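Local coordinates for protein delta (Bacillus subtilis, PDB 3ZH9) that is probably part of the complex that uses ATP to load the sliding beta ring onto primed DNA, acting as the wrench that opens the beta dimer, at residues Tyr18-Lys23 with Gln29-Arg34; Thr25-Glu30 with Met141-Leu146; Lys149-Phe154 with Ser183-Glu188. All blocks are in the same frame, centred on the assembly; numbering follows the deposited sequence.

How the contacts relate
Contacts 1 and 2 lie about 6 Å apart, centre to centre. They share helix 25-39, with Gln-29 and Glu-30 in common, and rest on neighbouring strands of one parallel sheet, 17-21 and 139-142, which are joined there by probable backbone bonds such as Tyr-21 O to Ala-143 N. Contact 3 follows in series along the chain, about 17 Å from contact 1 and about 12 Å from contact 2, centre to centre, and pairs helices 148-160 and 182-195. Strand 139-142 leads into helix 148-160, and Lys-144 forms a salt bridge with Glu-150. Phe-186 of contact 3 also packs against Tyr-26 and Arg-34, so the helical part sits directly against helix 25-39 of the sheet domain.

Contact 1: Tyr18-Lys23 with Gln29-Arg34; sequences YCLYGK and QETVSR
Leu-20 points from strand 17-21 toward helix 25-39 and places a single methyl, CD1, against two neighbours there: Val-32 CG2 at 3.7 Å and Thr-31 CG2 at 3.9 Å. The leucine meets both side chains at a slant, its CD1 touching the methyls of two successive helix residues. Thr-31 can offer its methyl because CG2 is anti to the backbone N, while OG1, at chi1 -60°, turns beside that nitrogen. There the hydroxyl oxygen is bonded to Leu-27 O within the helix and to Trp-6 NE1 of helix 2-10, so this buried polar atom is satisfied without disturbing the apolar patch. Leu-118 of the adjacent strand 113-119 touches both Leu-20 and Val-32, extending the packing across the sheet. A strand leading through a short turn into a helix that packs back on the same sheet is the opening beta-alpha unit of the P-loop NTPase fold, to whose clan this region belongs. The turn includes Gly-22, which has positive phi, and Lys-23, and by topology it corresponds in position to the P-loop of the clan's ATPases. Away from the sheet the packing gives way to polar, partly exposed side chains. Arg-34 NE donates to Glu-30 OE2 over 2.8 Å, with an N-H...O angle of 155°, in a salt bridge between residues one helical turn apart. The carboxylate uses the lone pair anti to its other oxygen, and OE2 lies somewhat out of the guanidinium plane. Trp-6 gives Arg-34 a second partner through a cation-pi contact, whereas Gln-29, exposed, is poorly ordered.

Contact 2: Thr25-Glu30 with Met141-Leu146; sequences TYLLQE and MEAKEL
The first turn of helix 25-39 lies against the end of strand 139-142 and the loop that follows it, bringing the CA atoms of Leu-27 and Ala-143 to 6.1 Å. This is helix-on-sheet packing at one border of the parallel sheet, whose strand order 2-3-4-1-5 is that of AAA+ proteins; strand 139-142 is its outermost strand next to 17-21. Ala-143 is small enough to let the helix come in close. Its CB lies 3.7 Å from Leu-27 CB, so the contact is made at the root of the leucine side chain, while the rest of Leu-27 extends to Leu-182 and Val-2. Backbone bonds to Tyr-21 and Glu-24 hold Ala-143 beside the turn that precedes the helix. Leu-28 reaches the same methyl differently, with the tip of its CD2 branch. Met-141 comes from the strand with CG anti to the backbone N, and its chain then bends about the CG-SD bond (chi3 75°), turning CE toward the helix. Leu-28 and Met-141 run past each other in opposite directions, and Leu-20 of the next strand touches both. Val-2 and Val-5 of helix 2-10 also pack on Met-141. Leu-28 CD2 is 3.8 Å from Ala-143 CB and 3.9 Å from Met-141 CE, two carbons that are themselves 4.3 Å apart.

Contact 3: Lys149-Phe154 with Ser183-Glu188; sequences KETTDF and SSIFQE. With SO4 (sulfate ion), chain B.
The ring of Phe-154 meets Ile-185 at its edge: CG2 of the isoleucine lies near the ring plane, 4.1 Å from Phe-154 CE2. Elsewhere around that ring, Phe-3 meets it with the two planes inclined at about 35°, and Leu-146 packs against it. The second ring, Phe-186, packs on helix 25-39, against Tyr-26, Glu-30 and Arg-34, and also reaches Leu-158 of helix 148-160. Ile-185 is the residue of helix 182-195 that makes both close contacts, since its two branches diverge. CG2, anti to the backbone N, serves the phenylalanine, while CG1 carries CD1 to Thr-151 CG2 at 3.4 Å, closer than two methyls normally sit. The rotamer of Thr-151 that gives OG1 its bond to Asn-147 O, a turn earlier in the chain, also leaves CG2 facing Ile-185. Val-175 of helix 168-177 touches both Thr-151 and Ile-185, so three helices converge at this point. Such a small helical bundle following the sheet domain is consistent with the lid domain of AAA+ proteins. A sulfate, probably from the crystallisation liquor, sits by the start of helix 182-195. Ser-183 N donates to its O1 over 3.2 Å at an N-H...O angle of 160°, and Ser-183 OG donates to O4, at a very short 2.5 Å that is best read with caution. The hydroxyl faces the anion from between the backbone N and the carbonyl carbon (chi1 69°). His-181 ND1 supplies a further bond, and the helix N-terminus would probably favour the negative charge.

Contact 1: Tyr18-Lys23 with Gln29-Arg34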
# COMPACT_ATOMS: atom_id res chain seq x y z
N TYR A 18 -4.90 4.71 20.71
CA TYR A 18 -5.10 4.95 19.27
C TYR A 18 -5.80 3.77 18.63
O TYR A 18 -5.63 2.62 19.05
CB TYR A 18 -3.79 5.14 18.52
CG TYR A 18 -3.02 6.37 18.89
CD1 TYR A 18 -2.25 6.40 20.05
CD2 TYR A 18 -3.08 7.52 18.10
CE1 TYR A 18 -1.53 7.52 20.40
CE2 TYR A 18 -2.38 8.66 18.45
CZ TYR A 18 -1.60 8.65 19.59
OH TYR A 18 -0.89 9.77 19.96
N CYS A 19 -6.59 4.07 17.60
CA CYS A 19 -7.13 3.04 16.75
C CYS A 19 -6.79 3.40 15.31
O CYS A 19 -7.34 4.37 14.74
CB CYS A 19 -8.64 2.87 16.94
SG CYS A 19 -9.32 1.53 15.90
N LEU A 20 -5.86 2.65 14.75
CA LEU A 20 -5.40 2.88 13.39
C LEU A 20 -6.08 1.84 12.50
O LEU A 20 -5.94 0.64 12.72
CB LEU A 20 -3.87 2.75 13.31
CG LEU A 20 -3.04 3.34 14.46
CD1 LEU A 20 -1.53 3.15 14.24
CD2 LEU A 20 -3.35 4.80 14.68
N TYR A 21 -6.84 2.30 11.52
CA TYR A 21 -7.58 1.37 10.67
C TYR A 21 -7.52 1.79 9.20
O TYR A 21 -7.00 2.85 8.86
CB TYR A 21 -9.03 1.22 11.15
CG TYR A 21 -9.89 2.44 10.88
CD1 TYR A 21 -9.83 3.55 11.71
CD2 TYR A 21 -10.75 2.48 9.78
CE1 TYR A 21 -10.62 4.68 11.46
CE2 TYR A 21 -11.54 3.60 9.52
CZ TYR A 21 -11.46 4.70 10.36
OH TYR A 21 -12.22 5.81 10.12
N GLY A 22 -8.05 0.94 8.34
CA GLY A 22 -7.96 1.15 6.90
C GLY A 22 -7.06 0.10 6.29
O GLY A 22 -6.31 -0.59 7.00
N LYS A 23 -7.12 -0.01 4.97
CA LYS A 23 -6.40 -1.07 4.28
C LYS A 23 -5.06 -0.62 3.72
O LYS A 23 -4.33 -1.42 3.13
CB LYS A 23 -7.28 -1.70 3.19
CG LYS A 23 -8.41 -2.58 3.73
CD LYS A 23 -8.98 -3.47 2.64
N GLN A 29 1.77 0.99 9.09
CA GLN A 29 3.11 0.60 9.51
C GLN A 29 3.94 1.81 9.82
O GLN A 29 4.62 1.85 10.83
CB GLN A 29 3.83 -0.23 8.43
CG GLN A 29 3.17 -1.57 8.14
CD GLN A 29 2.81 -2.33 9.40
OE1 GLN A 29 3.46 -2.20 10.44
NE2 GLN A 29 1.75 -3.13 9.32
N GLU A 30 3.89 2.81 8.94
CA GLU A 30 4.72 3.99 9.12
C GLU A 30 4.32 4.74 10.41
O GLU A 30 5.17 5.26 11.14
CB GLU A 30 4.61 4.89 7.89
CG GLU A 30 5.25 6.24 8.06
CD GLU A 30 6.75 6.15 8.27
OE1 GLU A 30 7.32 5.08 7.98
OE2 GLU A 30 7.36 7.15 8.71
N THR A 31 3.02 4.77 10.70
CA THR A 31 2.50 5.48 11.88
C THR A 31 2.87 4.76 13.18
O THR A 31 3.28 5.39 14.15
CB THR A 31 0.95 5.63 11.77
OG1 THR A 31 0.63 6.38 10.59
CG2 THR A 31 0.38 6.34 13.01
N VAL A 32 2.72 3.44 13.18
CA VAL A 32 3.12 2.63 14.32
C VAL A 32 4.60 2.86 14.60
O VAL A 32 5.03 2.96 15.75
CB VAL A 32 2.87 1.13 14.04
CG1 VAL A 32 3.72 0.26 14.96
CG2 VAL A 32 1.39 0.81 14.20
N SER A 33 5.38 2.98 13.54
CA SER A 33 6.81 3.21 13.67
C SER A 33 7.10 4.59 14.28
O SER A 33 7.98 4.72 15.15
CB SER A 33 7.50 3.06 12.31
OG SER A 33 8.90 3.22 12.44
N ARG A 34 6.37 5.61 13.84
CA ARG A 34 6.56 6.94 14.40
C ARG A 34 6.13 6.98 15.87
O ARG A 34 6.70 7.72 16.67
CB ARG A 34 5.82 8.01 13.59
CG ARG A 34 6.54 8.40 12.29
CD ARG A 34 5.60 9.09 11.30
NE ARG A 34 6.24 9.33 10.01
CZ ARG A 34 6.64 10.51 9.56
NH1 ARG A 34 6.46 11.61 10.30
NH2 ARG A 34 7.22 10.61 8.37

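Contact 2: Thr25-Glu30 with Met141-Leu146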
# COMPACT_ATOMS: atom_id res chain seq x y z
N THR A 25 -1.91 -0.50 4.44
CA THR A 25 -1.09 -1.02 5.53
C THR A 25 0.24 -0.28 5.68
O THR A 25 0.79 -0.21 6.78
CB THR A 25 -0.83 -2.53 5.39
OG1 THR A 25 -0.13 -2.78 4.17
CG2 THR A 25 -2.15 -3.28 5.38
N TYR A 26 0.74 0.27 4.58
CA TYR A 26 2.02 0.96 4.62
C TYR A 26 1.97 2.15 5.57
O TYR A 26 2.90 2.39 6.34
CB TYR A 26 2.45 1.43 3.23
CG TYR A 26 3.64 2.36 3.31
CD1 TYR A 26 4.92 1.87 3.44
CD2 TYR A 26 3.46 3.74 3.32
CE1 TYR A 26 6.00 2.71 3.53
CE2 TYR A 26 4.53 4.60 3.43
CZ TYR A 26 5.80 4.07 3.54
OH TYR A 26 6.88 4.91 3.64
N LEU A 27 0.87 2.90 5.50
CA LEU A 27 0.66 4.04 6.40
C LEU A 27 0.39 3.61 7.84
O LEU A 27 0.76 4.29 8.79
CB LEU A 27 -0.48 4.91 5.88
CG LEU A 27 -0.16 5.60 4.55
CD1 LEU A 27 -1.34 6.43 4.07
CD2 LEU A 27 1.08 6.46 4.70
N LEU A 28 -0.28 2.48 8.00
CA LEU A 28 -0.44 1.93 9.34
C LEU A 28 0.95 1.64 9.90
O LEU A 28 1.28 2.04 11.02
CB LEU A 28 -1.32 0.68 9.32
CG LEU A 28 -2.75 0.97 8.86
CD1 LEU A 28 -3.63 -0.27 8.91
CD2 LEU A 28 -3.36 2.09 9.69
N GLN A 29 1.77 0.99 9.09
CA GLN A 29 3.11 0.60 9.51
C GLN A 29 3.94 1.81 9.82
O GLN A 29 4.62 1.85 10.83
CB GLN A 29 3.83 -0.23 8.43
CG GLN A 29 3.17 -1.57 8.14
CD GLN A 29 2.81 -2.33 9.40
OE1 GLN A 29 3.46 -2.20 10.44
NE2 GLN A 29 1.75 -3.13 9.32
N GLU A 30 3.89 2.81 8.94
CA GLU A 30 4.72 3.99 9.12
C GLU A 30 4.32 4.74 10.41
O GLU A 30 5.17 5.26 11.14
CB GLU A 30 4.61 4.89 7.89
CG GLU A 30 5.25 6.24 8.06
CD GLU A 30 6.75 6.15 8.27
OE1 GLU A 30 7.32 5.08 7.98
OE2 GLU A 30 7.36 7.15 8.71
N MET A 141 -7.63 6.98 13.45
CA MET A 141 -6.92 7.41 12.26
C MET A 141 -7.19 6.43 11.15
O MET A 141 -6.94 5.23 11.27
CB MET A 141 -5.42 7.49 12.53
CG MET A 141 -4.64 8.07 11.38
SD MET A 141 -2.93 7.47 11.32
CE MET A 141 -3.09 5.80 10.69
N GLU A 142 -7.72 6.93 10.06
CA GLU A 142 -7.99 6.05 8.93
C GLU A 142 -6.89 6.17 7.89
O GLU A 142 -6.60 7.28 7.43
CB GLU A 142 -9.33 6.41 8.30
CG GLU A 142 -9.62 5.60 7.07
CD GLU A 142 -10.86 6.08 6.37
OE1 GLU A 142 -11.09 7.31 6.36
OE2 GLU A 142 -11.60 5.24 5.83
N ALA A 143 -6.29 5.05 7.50
CA ALA A 143 -5.37 5.03 6.36
C ALA A 143 -6.03 4.31 5.18
O ALA A 143 -5.81 3.12 4.95
CB ALA A 143 -4.07 4.34 6.73
N LYS A 144 -6.85 5.04 4.43
CA LYS A 144 -7.58 4.38 3.36
C LYS A 144 -6.77 4.30 2.07
O LYS A 144 -5.80 5.03 1.87
CB LYS A 144 -8.95 5.03 3.12
CG LYS A 144 -8.92 6.40 2.52
CD LYS A 144 -10.33 6.79 2.08
CE LYS A 144 -10.36 8.19 1.49
NZ LYS A 144 -11.67 8.48 0.85
N GLU A 145 -7.17 3.38 1.20
CA GLU A 145 -6.56 3.28 -0.11
C GLU A 145 -7.09 4.42 -0.96
O GLU A 145 -8.28 4.70 -0.97
CB GLU A 145 -6.88 1.94 -0.73
CG GLU A 145 -6.20 0.79 -0.05
CD GLU A 145 -6.67 -0.54 -0.58
OE1 GLU A 145 -7.90 -0.78 -0.53
OE2 GLU A 145 -5.81 -1.32 -1.06
N LEU A 146 -6.19 5.09 -1.67
CA LEU A 146 -6.55 6.31 -2.37
C LEU A 146 -6.73 6.05 -3.85
O LEU A 146 -6.15 5.11 -4.42
CB LEU A 146 -5.47 7.38 -2.16
CG LEU A 146 -5.06 7.65 -0.71
CD1 LEU A 146 -3.98 8.70 -0.67
CD2 LEU A 146 -6.28 8.06 0.14

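Contact 3: Lys149-Phe154 with Ser183-Glu188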
# COMPACT_ATOMS: atom_id res chain seq x y z
N LYS A 149 -6.73 10.92 -7.70
CA LYS A 149 -6.80 12.31 -7.24
C LYS A 149 -6.38 12.44 -5.78
O LYS A 149 -5.65 13.36 -5.41
CB LYS A 149 -8.20 12.88 -7.43
CG LYS A 149 -8.37 14.28 -6.89
N GLU A 150 -6.85 11.52 -4.94
CA GLU A 150 -6.51 11.52 -3.52
C GLU A 150 -5.01 11.33 -3.35
O GLU A 150 -4.40 11.90 -2.45
CB GLU A 150 -7.27 10.42 -2.78
CG GLU A 150 -8.77 10.66 -2.69
CD GLU A 150 -9.55 9.42 -2.27
OE1 GLU A 150 -9.17 8.30 -2.66
OE2 GLU A 150 -10.56 9.58 -1.55
N THR A 151 -4.42 10.53 -4.24
CA THR A 151 -3.01 10.22 -4.17
C THR A 151 -2.17 11.47 -4.44
O THR A 151 -1.15 11.68 -3.80
CB THR A 151 -2.63 9.05 -5.11
OG1 THR A 151 -3.39 7.89 -4.76
CG2 THR A 151 -1.16 8.71 -4.96
N THR A 152 -2.63 12.31 -5.36
CA THR A 152 -1.98 13.60 -5.59
C THR A 152 -2.01 14.52 -4.36
O THR A 152 -0.99 15.09 -3.97
CB THR A 152 -2.59 14.32 -6.81
OG1 THR A 152 -2.39 13.51 -7.96
CG2 THR A 152 -1.92 15.67 -7.03
N ASP A 153 -3.18 14.68 -3.74
CA ASP A 153 -3.26 15.50 -2.52
C ASP A 153 -2.37 14.94 -1.41
O ASP A 153 -1.68 15.67 -0.71
CB ASP A 153 -4.71 15.63 -2.01
CG ASP A 153 -5.61 16.34 -3.00
OD1 ASP A 153 -5.10 16.92 -3.98
OD2 ASP A 153 -6.85 16.33 -2.78
N PHE A 154 -2.39 13.62 -1.24
CA PHE A 154 -1.50 13.01 -0.27
C PHE A 154 -0.04 13.40 -0.50
O PHE A 154 0.68 13.72 0.44
CB PHE A 154 -1.65 11.50 -0.31
CG PHE A 154 -0.55 10.77 0.39
CD1 PHE A 154 -0.65 10.47 1.74
CD2 PHE A 154 0.59 10.37 -0.30
CE1 PHE A 154 0.37 9.80 2.39
CE2 PHE A 154 1.61 9.69 0.34
CZ PHE A 154 1.50 9.41 1.69
N SER A 183 4.14 3.91 -0.66
CA SER A 183 5.48 3.66 -0.13
C SER A 183 6.56 4.25 -1.05
O SER A 183 7.58 4.76 -0.58
CB SER A 183 5.70 2.15 0.05
OG SER A 183 5.78 1.50 -1.22
N SER A 184 6.32 4.18 -2.35
CA SER A 184 7.23 4.74 -3.34
C SER A 184 7.15 6.26 -3.36
O SER A 184 8.18 6.94 -3.47
CB SER A 184 6.93 4.18 -4.73
OG SER A 184 6.99 2.77 -4.71
N ILE A 185 5.95 6.79 -3.26
CA ILE A 185 5.79 8.24 -3.18
C ILE A 185 6.50 8.79 -1.94
O ILE A 185 7.17 9.81 -2.01
CB ILE A 185 4.30 8.65 -3.15
CG1 ILE A 185 3.63 8.34 -4.48
CG2 ILE A 185 4.16 10.13 -2.85
CD1 ILE A 185 2.13 8.14 -4.37
N PHE A 186 6.37 8.10 -0.81
CA PHE A 186 6.98 8.55 0.43
C PHE A 186 8.49 8.56 0.26
O PHE A 186 9.18 9.53 0.55
CB PHE A 186 6.57 7.63 1.60
CG PHE A 186 7.18 8.04 2.91
CD1 PHE A 186 8.48 7.68 3.23
CD2 PHE A 186 6.46 8.81 3.81
CE1 PHE A 186 9.05 8.06 4.46
CE2 PHE A 186 7.01 9.21 5.03
CZ PHE A 186 8.31 8.83 5.36
N GLN A 187 9.01 7.45 -0.23
CA GLN A 187 10.43 7.34 -0.51
C GLN A 187 10.95 8.44 -1.45
O GLN A 187 11.96 9.08 -1.17
CB GLN A 187 10.72 5.95 -1.05
CG GLN A 187 12.15 5.77 -1.55
CD GLN A 187 12.42 4.36 -2.04
OE1 GLN A 187 11.64 3.44 -1.80
NE2 GLN A 187 13.54 4.19 -2.74
N GLU A 188 10.27 8.66 -2.57
CA GLU A 188 10.75 9.62 -3.56
C GLU A 188 10.61 11.06 -3.06
O GLU A 188 11.46 11.90 -3.35
CB GLU A 188 10.02 9.44 -4.91
CG GLU A 188 10.20 8.07 -5.55
CD GLU A 188 11.68 7.70 -5.81
OE1 GLU A 188 12.54 8.59 -5.90
OE2 GLU A 188 11.97 6.49 -5.92
S SO4 B . 2.38 0.19 -1.25
O1 SO4 B . 2.12 1.49 -0.63
O2 SO4 B . 1.55 0.06 -2.45
O3 SO4 B . 2.07 -0.86 -0.28
O4 SO4 B . 3.79 0.07 -1.64